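Local coordinates for protein prephenate dehydratase (PDB 3MWB) that probably catalyses the decarboxylating dehydration of prephenate to phenylpyruvate in phenylalanine biosynthesis, and binds L-phenylalanine at its ACT domain, at residues Pro194-Leu208 against Gly243-Asp257. Residues are numbered along the deposited sequence; the frame is centred on the assembly and turned at random.
Sequences PERTGADKTTVVVPL and GHYFFSIDADGHATD. With PHE (phenylalanine), chain D.
Val-206 and Phe-247 exchange backbone hydrogen bonds, as do Val-204 with Ile-249 and Thr-202 with Ala-251, joining antiparallel strands 200-207 and 245-252 at the centre of the ACT-domain sheet; beta-branched residues suit such extended strands. On the face carrying Val-206, helix 215-224 covers a tightly packed apolar layer. There Leu-208, with CG anti to its N (chi1 -173°), brings CD1 to the edge of the Phe-247 ring, 3.7 Å from CE2, while its CD2 lies 3.8 Å from CB of the bound phenylalanine, whose ring covers one face of Tyr-245. On the other face, Thr-203 OG1 donates to Asp-250 OD1 (2.8 Å) from above the carboxylate plane and also bonds Tyr-280.

At the far end the Arg-196 guanidinium and Thr-197 face solvent, but His-254 and Asp-200 are buried. CB of Arg-196 sits over the His-254 ring, 3.5 Å from its centroid, and NH1 bonds Thr-256 OG1 (3.1 Å). Gly-253 O accepts from Thr-202 OG1 (2.6 Å) and its N donates to Asp-200 O (2.9 Å); at its phi of 133° a side chain would jam against the preceding carbonyl. Asp-200 OD2 and OD1 accept from Thr-197 N and OG1. Replacing this carboxylate by an alanine's methyl is likely to leave both donors unmatched and the Thr-197 to Ala-199 loop freer to move. Apolar contacts thus line the ring side of the phenylalanine site, its polar end held by Asp-211, Leu-216 and Asn-229 of a neighbouring subunit, whereas polar bonds and the Arg-196 CH-pi contact fix the far loops.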
loop_
_atom_site.group_PDB
_atom_site.type_symbol
_atom_site.label_atom_id
_atom_site.label_comp_id
_atom_site.label_asym_id
_atom_site.label_seq_id
_atom_site.Cartn_x
_atom_site.Cartn_y
_atom_site.Cartn_z
ATOM N N PRO A 194 -10.496 9.549 29.617
ATOM C CA PRO A 194 -10.799 10.929 29.962
ATOM C C PRO A 194 -11.552 11.591 28.798
ATOM O O PRO A 194 -11.540 11.059 27.677
ATOM C CB PRO A 194 -9.419 11.545 30.118
ATOM C CG PRO A 194 -8.596 10.830 29.157
ATOM C CD PRO A 194 -9.101 9.385 29.167
ATOM N N GLU A 195 -12.182 12.725 29.062
ATOM C CA GLU A 195 -12.925 13.444 28.042
ATOM C C GLU A 195 -12.000 13.884 26.905
ATOM O O GLU A 195 -10.894 14.356 27.152
ATOM C CB GLU A 195 -13.667 14.623 28.662
ATOM C CG GLU A 195 -14.330 15.548 27.654
ATOM C CD GLU A 195 -15.460 16.339 28.263
ATOM O OE1 GLU A 195 -15.290 17.563 28.482
ATOM O OE2 GLU A 195 -16.519 15.726 28.532
ATOM N N ARG A 196 -12.431 13.686 25.660
ATOM C CA ARG A 196 -11.623 14.137 24.507
ATOM C C ARG A 196 -11.561 15.665 24.456
ATOM O O ARG A 196 -12.436 16.326 24.996
ATOM C CB ARG A 196 -12.161 13.577 23.188
ATOM C CG ARG A 196 -13.465 14.191 22.709
ATOM C CD ARG A 196 -14.109 13.244 21.722
ATOM N NE ARG A 196 -15.369 13.742 21.174
ATOM C CZ ARG A 196 -16.129 13.055 20.330
ATOM N NH1 ARG A 196 -15.768 11.829 19.940
ATOM N NH2 ARG A 196 -17.253 13.588 19.874
ATOM N N THR A 197 -10.524 16.201 23.819
ATOM C CA THR A 197 -10.267 17.660 23.780
ATOM C C THR A 197 -10.062 18.156 22.345
ATOM O O THR A 197 -9.986 19.359 22.106
ATOM C CB THR A 197 -8.948 18.039 24.536
ATOM O OG1 THR A 197 -7.819 17.447 23.859
ATOM C CG2 THR A 197 -8.979 17.607 26.005
ATOM N N GLY A 198 -9.926 17.224 21.410
ATOM C CA GLY A 198 -9.575 17.554 20.012
ATOM C C GLY A 198 -8.077 17.749 19.817
ATOM O O GLY A 198 -7.591 17.978 18.692
ATOM N N ALA A 199 -7.347 17.704 20.936
ATOM C CA ALA A 199 -5.895 17.791 20.912
ATOM C C ALA A 199 -5.337 16.648 21.777
ATOM O O ALA A 199 -4.676 16.871 22.785
ATOM C CB ALA A 199 -5.419 19.171 21.399
ATOM N N ASP A 200 -5.625 15.418 21.359
ATOM C CA ASP A 200 -5.326 14.250 22.175
ATOM C C ASP A 200 -4.309 13.366 21.486
ATOM O O ASP A 200 -4.058 13.492 20.281
ATOM C CB ASP A 200 -6.601 13.436 22.442
ATOM C CG ASP A 200 -7.616 14.178 23.312
ATOM O OD1 ASP A 200 -7.241 14.703 24.367
ATOM O OD2 ASP A 200 -8.801 14.225 22.931
ATOM N N LYS A 201 -3.750 12.453 22.275
ATOM C CA LYS A 201 -2.837 11.443 21.810
ATOM C C LYS A 201 -3.411 10.079 22.203
ATOM O O LYS A 201 -4.028 9.935 23.263
ATOM C CB LYS A 201 -1.489 11.675 22.496
ATOM C CG LYS A 201 -0.292 11.092 21.795
ATOM C CD LYS A 201 1.037 11.586 22.436
ATOM C CE LYS A 201 1.623 12.845 21.797
ATOM N NZ LYS A 201 2.903 13.200 22.487
ATOM N N THR A 202 -3.216 9.081 21.347
ATOM C CA THR A 202 -3.579 7.715 21.682
ATOM C C THR A 202 -2.361 6.831 21.500
ATOM O O THR A 202 -1.691 6.891 20.464
ATOM C CB THR A 202 -4.811 7.208 20.868
ATOM O OG1 THR A 202 -5.977 7.973 21.216
ATOM C CG2 THR A 202 -5.122 5.704 21.142
ATOM N N THR A 203 -2.082 6.007 22.508
ATOM C CA THR A 203 -0.932 5.103 22.497
ATOM C C THR A 203 -1.388 3.640 22.478
ATOM O O THR A 203 -2.321 3.247 23.204
ATOM C CB THR A 203 0.021 5.367 23.721
ATOM O OG1 THR A 203 0.440 6.740 23.739
ATOM C CG2 THR A 203 1.282 4.486 23.665
ATOM N N VAL A 204 -0.712 2.839 21.661
ATOM C CA VAL A 204 -0.946 1.403 21.574
ATOM C C VAL A 204 0.361 0.618 21.477
ATOM O O VAL A 204 1.393 1.142 21.052
ATOM C CB VAL A 204 -1.813 1.010 20.353
ATOM C CG1 VAL A 204 -3.221 1.481 20.524
ATOM C CG2 VAL A 204 -1.191 1.518 19.018
ATOM N N VAL A 205 0.303 -0.652 21.866
ATOM C CA VAL A 205 1.428 -1.544 21.649
ATOM C C VAL A 205 0.916 -2.686 20.808
ATOM O O VAL A 205 -0.038 -3.365 21.208
ATOM C CB VAL A 205 2.030 -2.072 22.986
ATOM C CG1 VAL A 205 3.033 -3.245 22.701
ATOM C CG2 VAL A 205 2.697 -0.935 23.756
ATOM N N VAL A 206 1.514 -2.875 19.632
ATOM C CA VAL A 206 1.032 -3.878 18.671
ATOM C C VAL A 206 2.077 -4.975 18.475
ATOM O O VAL A 206 3.160 -4.725 17.925
ATOM C CB VAL A 206 0.635 -3.246 17.293
ATOM C CG1 VAL A 206 -0.052 -4.271 16.375
ATOM C CG2 VAL A 206 -0.244 -1.978 17.510
ATOM N N PRO A 207 1.748 -6.197 18.933
ATOM C CA PRO A 207 2.584 -7.366 18.704
ATOM C C PRO A 207 2.551 -7.737 17.226
ATOM O O PRO A 207 1.489 -7.724 16.600
ATOM C CB PRO A 207 1.906 -8.464 19.543
ATOM C CG PRO A 207 1.067 -7.727 20.546
ATOM C CD PRO A 207 0.605 -6.494 19.813
ATOM N N LEU A 208 3.710 -8.046 16.671
ATOM C CA LEU A 208 3.791 -8.557 15.319
ATOM C C LEU A 208 3.429 -10.045 15.290
ATOM O O LEU A 208 4.085 -10.856 15.949
ATOM C CB LEU A 208 5.201 -8.323 14.770
ATOM C CG LEU A 208 5.478 -8.641 13.310
ATOM C CD1 LEU A 208 4.688 -7.729 12.372
ATOM C CD2 LEU A 208 6.948 -8.510 13.059
ATOM N N GLY A 243 6.005 -13.184 15.725
ATOM C CA GLY A 243 6.666 -12.287 14.780
ATOM C C GLY A 243 7.915 -11.701 15.421
ATOM O O GLY A 243 8.731 -11.089 14.731
ATOM N N HIS A 244 8.055 -11.887 16.742
ATOM C CA HIS A 244 9.291 -11.575 17.512
ATOM C C HIS A 244 9.467 -10.089 17.864
ATOM O O HIS A 244 10.480 -9.694 18.424
ATOM C CB HIS A 244 10.574 -12.111 16.828
ATOM C CG HIS A 244 10.409 -13.450 16.178
ATOM N ND1 HIS A 244 10.436 -13.616 14.809
ATOM C CD2 HIS A 244 10.202 -14.680 16.702
ATOM C CE1 HIS A 244 10.260 -14.893 14.519
ATOM N NE2 HIS A 244 10.116 -15.561 15.650
ATOM N N TYR A 245 8.482 -9.269 17.534
ATOM C CA TYR A 245 8.555 -7.843 17.833
ATOM C C TYR A 245 7.243 -7.312 18.367
ATOM O O TYR A 245 6.187 -7.904 18.148
ATOM C CB TYR A 245 8.908 -7.029 16.573
ATOM C CG TYR A 245 10.228 -7.377 15.940
ATOM C CD1 TYR A 245 11.405 -6.749 16.341
ATOM C CD2 TYR A 245 10.301 -8.347 14.934
ATOM C CE1 TYR A 245 12.619 -7.075 15.759
ATOM C CE2 TYR A 245 11.510 -8.683 14.346
ATOM C CZ TYR A 245 12.660 -8.041 14.758
ATOM O OH TYR A 245 13.853 -8.385 14.174
ATOM N N PHE A 246 7.316 -6.178 19.061
ATOM C CA PHE A 246 6.159 -5.331 19.158
ATOM C C PHE A 246 6.478 -3.913 18.698
ATOM O O PHE A 246 7.635 -3.508 18.671
ATOM C CB PHE A 246 5.518 -5.363 20.552
ATOM C CG PHE A 246 6.358 -4.753 21.623
ATOM C CD1 PHE A 246 6.412 -3.367 21.784
ATOM C CD2 PHE A 246 7.083 -5.565 22.498
ATOM C CE1 PHE A 246 7.186 -2.788 22.783
ATOM C CE2 PHE A 246 7.870 -4.997 23.513
ATOM C CZ PHE A 246 7.926 -3.611 23.655
ATOM N N PHE A 247 5.438 -3.188 18.302
ATOM C CA PHE A 247 5.570 -1.793 17.921
ATOM C C PHE A 247 4.857 -0.911 18.944
ATOM O O PHE A 247 3.683 -1.118 19.257
ATOM C CB PHE A 247 5.023 -1.571 16.519
ATOM C CG PHE A 247 5.583 -2.528 15.507
ATOM C CD1 PHE A 247 6.866 -2.355 15.020
ATOM C CD2 PHE A 247 4.823 -3.614 15.053
ATOM C CE1 PHE A 247 7.401 -3.260 14.073
ATOM C CE2 PHE A 247 5.328 -4.506 14.091
ATOM C CZ PHE A 247 6.634 -4.338 13.617
ATOM N N SER A 248 5.602 0.040 19.487
ATOM C CA SER A 248 5.098 1.050 20.407
ATOM C C SER A 248 4.774 2.307 19.593
ATOM O O SER A 248 5.630 2.848 18.870
ATOM C CB SER A 248 6.170 1.347 21.454
ATOM O OG SER A 248 5.677 2.113 22.539
ATOM N N ILE A 249 3.529 2.757 19.672
ATOM C CA ILE A 249 3.041 3.755 18.714
ATOM C C ILE A 249 2.209 4.829 19.418
ATOM O O ILE A 249 1.336 4.509 20.242
ATOM C CB ILE A 249 2.168 3.082 17.600
ATOM C CG1 ILE A 249 3.007 2.145 16.701
ATOM C CG2 ILE A 249 1.482 4.130 16.720
ATOM C CD1 ILE A 249 2.177 1.181 15.873
ATOM N N ASP A 250 2.483 6.098 19.101
ATOM C CA ASP A 250 1.590 7.207 19.510
ATOM C C ASP A 250 0.906 7.749 18.271
ATOM O O ASP A 250 1.585 8.071 17.273
ATOM C CB ASP A 250 2.350 8.364 20.197
ATOM C CG ASP A 250 3.098 7.935 21.474
ATOM O OD1 ASP A 250 2.716 6.922 22.120
ATOM O OD2 ASP A 250 4.070 8.634 21.846
ATOM N N ALA A 251 -0.429 7.829 18.319
ATOM C CA ALA A 251 -1.236 8.436 17.247
ATOM C C ALA A 251 -1.884 9.720 17.723
ATOM O O ALA A 251 -2.161 9.870 18.936
ATOM C CB ALA A 251 -2.306 7.451 16.773
ATOM N N ASP A 252 -2.105 10.655 16.798
ATOM C CA ASP A 252 -2.927 11.858 17.055
ATOM C C ASP A 252 -4.384 11.454 17.111
ATOM O O ASP A 252 -4.905 10.844 16.162
ATOM C CB ASP A 252 -2.811 12.860 15.914
ATOM C CG ASP A 252 -1.455 13.531 15.841
ATOM O OD1 ASP A 252 -0.621 13.328 16.764
ATOM O OD2 ASP A 252 -1.234 14.294 14.862
ATOM N N GLY A 253 -5.062 11.787 18.201
ATOM C CA GLY A 253 -6.458 11.468 18.292
ATOM C C GLY A 253 -6.883 10.841 19.590
ATOM O O GLY A 253 -6.063 10.467 20.448
ATOM N N HIS A 254 -8.189 10.706 19.725
ATOM C CA HIS A 254 -8.778 10.127 20.925
ATOM C C HIS A 254 -9.543 8.872 20.507
ATOM O O HIS A 254 -10.163 8.856 19.445
ATOM C CB HIS A 254 -9.730 11.133 21.514
ATOM C CG HIS A 254 -10.316 10.723 22.823
ATOM N ND1 HIS A 254 -9.816 11.163 24.027
ATOM C CD2 HIS A 254 -11.389 9.955 23.119
ATOM C CE1 HIS A 254 -10.557 10.682 25.013
ATOM N NE2 HIS A 254 -11.516 9.942 24.486
ATOM N N ALA A 255 -9.508 7.833 21.347
ATOM C CA ALA A 255 -10.149 6.546 21.034
ATOM C C ALA A 255 -11.611 6.672 20.562
ATOM O O ALA A 255 -12.062 5.863 19.749
ATOM C CB ALA A 255 -10.055 5.599 22.221
ATOM N N THR A 256 -12.343 7.664 21.078
ATOM C CA THR A 256 -13.747 7.891 20.674
ATOM C C THR A 256 -13.945 8.530 19.293
ATOM O O THR A 256 -15.004 8.351 18.687
ATOM C CB THR A 256 -14.529 8.718 21.692
ATOM O OG1 THR A 256 -14.022 10.052 21.723
ATOM C CG2 THR A 256 -14.445 8.069 23.058
ATOM N N ASP A 257 -12.970 9.295 18.813
ATOM C CA ASP A 257 -12.997 9.778 17.430
ATOM C C ASP A 257 -13.232 8.581 16.513
ATOM O O ASP A 257 -12.567 7.550 16.653
ATOM C CB ASP A 257 -11.676 10.428 17.062
ATOM C CG ASP A 257 -11.349 11.628 17.939
ATOM O OD1 ASP A 257 -12.279 12.318 18.393
ATOM O OD2 ASP A 257 -10.163 11.866 18.178
HETATM N N PHE D . 9.974 -7.232 9.225
HETATM C CA PHE D . 8.650 -6.564 9.135
HETATM C C PHE D . 8.595 -5.469 8.071
HETATM O O PHE D . 9.557 -5.227 7.350
HETATM C CB PHE D . 8.194 -6.045 10.513
HETATM C CG PHE D . 9.156 -5.082 11.189
HETATM C CD1 PHE D . 9.238 -3.743 10.788
HETATM C CD2 PHE D . 9.935 -5.505 12.266
HETATM C CE1 PHE D . 10.093 -2.843 11.433
HETATM C CE2 PHE D . 10.801 -4.596 12.935
HETATM C CZ PHE D . 10.886 -3.280 12.502
HETATM O OXT PHE D . 7.576 -4.787 7.893
HETATM O O HOH W 1 -17.007 9.943 18.299
HETATM O O HOH W 2 4.274 11.129 20.901
#